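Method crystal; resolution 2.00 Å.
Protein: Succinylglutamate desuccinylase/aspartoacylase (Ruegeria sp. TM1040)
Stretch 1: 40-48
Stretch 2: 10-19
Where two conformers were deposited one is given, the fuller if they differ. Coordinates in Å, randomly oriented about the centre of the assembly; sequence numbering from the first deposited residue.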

# COMPACT_ATOMS: atom_id res chain seq x y z
N PRO A 40 20.15 18.01 7.39
CA PRO A 40 21.56 18.40 7.34
C PRO A 40 21.73 19.88 7.16
O PRO A 40 20.95 20.51 6.44
CB PRO A 40 22.09 17.64 6.13
CG PRO A 40 21.23 16.41 6.12
CD PRO A 40 19.86 17.00 6.37
N ILE A 41 22.74 20.43 7.82
CA ILE A 41 23.04 21.84 7.72
C ILE A 41 24.53 22.05 7.90
O ILE A 41 25.17 21.35 8.68
CB ILE A 41 22.21 22.67 8.75
CG1 ILE A 41 22.44 24.19 8.56
CG2 ILE A 41 22.49 22.21 10.19
CD1 ILE A 41 21.38 25.03 9.28
N THR A 42 25.09 22.98 7.13
CA THR A 42 26.47 23.42 7.32
C THR A 42 26.45 24.94 7.48
O THR A 42 25.75 25.65 6.75
CB THR A 42 27.36 23.03 6.12
OG1 THR A 42 27.63 21.63 6.14
CG2 THR A 42 28.68 23.78 6.19
N VAL A 43 27.20 25.43 8.46
CA VAL A 43 27.42 26.88 8.61
C VAL A 43 28.89 27.14 8.45
O VAL A 43 29.72 26.44 9.07
CB VAL A 43 26.95 27.42 9.96
CG1 VAL A 43 27.26 28.94 10.06
CG2 VAL A 43 25.46 27.11 10.15
N ILE A 44 29.20 28.09 7.57
CA ILE A 44 30.57 28.60 7.40
C ILE A 44 30.56 30.13 7.61
O ILE A 44 29.88 30.85 6.88
CB ILE A 44 31.17 28.27 6.00
CG1 ILE A 44 31.03 26.77 5.70
CG2 ILE A 44 32.64 28.74 5.92
CD1 ILE A 44 31.41 26.36 4.26
N GLN A 45 31.34 30.59 8.59
CA GLN A 45 31.37 32.00 9.00
C GLN A 45 32.80 32.47 9.26
O GLN A 45 33.60 31.76 9.88
CB GLN A 45 30.52 32.22 10.24
CG GLN A 45 30.65 33.61 10.85
CD GLN A 45 29.82 33.79 12.07
OE1 GLN A 45 28.58 33.72 12.02
NE2 GLN A 45 30.48 34.00 13.21
N ASN A 46 33.11 33.66 8.78
CA ASN A 46 34.45 34.21 8.90
C ASN A 46 34.44 35.68 8.55
O ASN A 46 33.82 36.08 7.57
CB ASN A 46 35.40 33.47 7.97
CG ASN A 46 36.85 33.93 8.10
OD1 ASN A 46 37.39 34.59 7.21
ND2 ASN A 46 37.47 33.60 9.22
N GLY A 47 35.11 36.48 9.37
CA GLY A 47 35.19 37.91 9.16
C GLY A 47 33.86 38.63 9.12
O GLY A 47 32.95 38.33 9.89
N ALA A 48 33.76 39.60 8.20
CA ALA A 48 32.64 40.50 8.17
C ALA A 48 31.94 40.42 6.82
O ALA A 48 32.59 40.45 5.76
CB ALA A 48 33.12 41.93 8.44
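Stretch 2, residues 10-19: TIPLDQDGVH

Stretch 2 approaches strand 40-46 as a loop, residues 10-16, and then joins it as a strand at 17-19, running antiparallel with 175° between the N-to-C directions and 4.8 Å between the axes at closest approach. V43 pairs with H19 (CA to CA 5.2 Å) and Q45 with G17 (CA to CA 5.4 Å) as hydrogen-bonded pairs; I44 and V18 between them form the non-hydrogen-bonded pair, drawn closer at 4.5 Å from CA to CA. Four backbone hydrogen bonds satisfy both wide pairs in both directions: V43 N to H19 O, 2.9 Å; H19 N to V43 O, 2.8 Å; Q45 N to G17 O, 3.1 Å; G17 N to Q45 O, 2.8 Å. The same carbonyls also receive CA-H...O contacts, among them I44 CA to G17 O and T42 CA to H19 O, at 3.3 and 3.2 Å.

G17 adopts phi 115° and psi -168°, angles at which a CB would be jammed against the carbonyl oxygen of D16, so glycine suits the start of the strand. Before it, the extended D16 (phi -57°, psi 146°) brings its carboxylate within reach of Q45. The Q45 side chain, t at chi1 and chi2, spends its amide nitrogen on the loop: NE2 donates to D16 OD1 at 3.0 Å, nearly straight at 166°, and to D14 O at 2.9 Å, a weak bond bent to 143°. Q45 OE1, 3.4 Å from D14 O, makes no hydrogen bond there, since both atoms are acceptors.

Water extends the polar end of the contact past the last strand pair. Water 1 donates to D16 OD1 (2.9 Å) and to G47 O (2.5 Å), so OD1 accepts from both Q45 and solvent; water 2 donates to D16 OD2 at 2.6 Å and accepts from G47 N at 2.8 Å. Both carboxylate oxygens are thus satisfied, and the two waters link D16 to the backbone of G47, whose phi of 59° by itself favours glycine.

The other end of the contact is apolar. V43, on the sheet face shared with Q45 and H19, lies under the loop, its CG2 3.8 Å from L13 CD2 and 4.0 Å from I11 CD1. The CB of L13 points away, yet the end of its side chain comes back to V43. I41 extends this patch, with CG2 4.2 Å from I11 CD1 and CD1 4.3 Å from L13 CD2. On the other face, I44 CG2 meets V18 CG2 at 3.8 Å.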

# COMPACT_ATOMS: atom_id res chain seq x y z
N THR A 10 22.21 21.00 16.10
CA THR A 10 23.26 20.26 16.77
C THR A 10 24.60 21.02 16.69
O THR A 10 25.61 20.55 17.20
CB THR A 10 23.46 18.85 16.16
OG1 THR A 10 23.95 18.94 14.80
CG2 THR A 10 22.16 18.08 16.19
N ILE A 11 24.63 22.15 16.02
CA ILE A 11 25.83 22.97 15.91
C ILE A 11 25.44 24.40 16.19
O ILE A 11 24.26 24.77 16.08
CB ILE A 11 26.44 22.94 14.51
CG1 ILE A 11 25.38 23.22 13.45
CG2 ILE A 11 27.16 21.64 14.26
CD1 ILE A 11 25.96 23.65 12.08
N PRO A 12 26.42 25.22 16.57
CA PRO A 12 26.11 26.65 16.66
C PRO A 12 25.94 27.20 15.25
O PRO A 12 26.54 26.65 14.29
CB PRO A 12 27.37 27.24 17.29
CG PRO A 12 28.49 26.28 16.84
CD PRO A 12 27.83 24.92 16.91
N LEU A 13 25.14 28.26 15.12
CA LEU A 13 24.84 28.85 13.80
C LEU A 13 25.56 30.18 13.58
O LEU A 13 25.50 30.73 12.48
CB LEU A 13 23.33 29.07 13.63
CG LEU A 13 22.46 27.83 13.82
CD1 LEU A 13 21.00 28.16 13.63
CD2 LEU A 13 22.89 26.71 12.91
N ASP A 14 26.19 30.70 14.63
CA ASP A 14 26.81 32.03 14.58
C ASP A 14 28.28 32.09 15.04
O ASP A 14 28.75 33.15 15.40
CB ASP A 14 25.99 32.98 15.46
CG ASP A 14 25.95 32.53 16.92
OD1 ASP A 14 26.50 31.44 17.27
OD2 ASP A 14 25.35 33.26 17.72
N GLN A 15 28.97 30.96 15.01
CA GLN A 15 30.38 30.86 15.41
C GLN A 15 31.29 30.82 14.18
O GLN A 15 30.94 30.18 13.18
CB GLN A 15 30.60 29.58 16.25
CG GLN A 15 32.07 29.24 16.52
CD GLN A 15 32.28 27.99 17.40
OE1 GLN A 15 31.40 27.59 18.16
NE2 GLN A 15 33.46 27.40 17.29
N ASP A 16 32.43 31.51 14.24
CA ASP A 16 33.43 31.43 13.15
C ASP A 16 33.87 30.01 12.89
O ASP A 16 33.93 29.22 13.82
CB ASP A 16 34.66 32.26 13.49
CG ASP A 16 34.44 33.75 13.28
OD1 ASP A 16 33.40 34.17 12.74
OD2 ASP A 16 35.35 34.50 13.65
N GLY A 17 34.16 29.67 11.63
CA GLY A 17 34.65 28.36 11.26
C GLY A 17 33.68 27.59 10.37
O GLY A 17 32.75 28.14 9.83
N VAL A 18 33.94 26.31 10.19
CA VAL A 18 33.12 25.41 9.37
C VAL A 18 32.44 24.42 10.33
O VAL A 18 33.10 23.75 11.11
CB VAL A 18 33.98 24.70 8.33
CG1 VAL A 18 33.21 23.55 7.62
CG2 VAL A 18 34.55 25.73 7.28
N HIS A 19 31.12 24.38 10.32
CA HIS A 19 30.39 23.49 11.23
C HIS A 19 29.38 22.69 10.44
O HIS A 19 28.61 23.28 9.70
CB HIS A 19 29.65 24.34 12.24
CG HIS A 19 30.55 25.04 13.20
ND1 HIS A 19 31.05 26.31 12.96
CD2 HIS A 19 31.10 24.63 14.36
CE1 HIS A 19 31.82 26.66 13.96
NE2 HIS A 19 31.87 25.66 14.83
O HOH W 1 32.63 36.78 11.78
O HOH W 2 36.27 36.16 11.87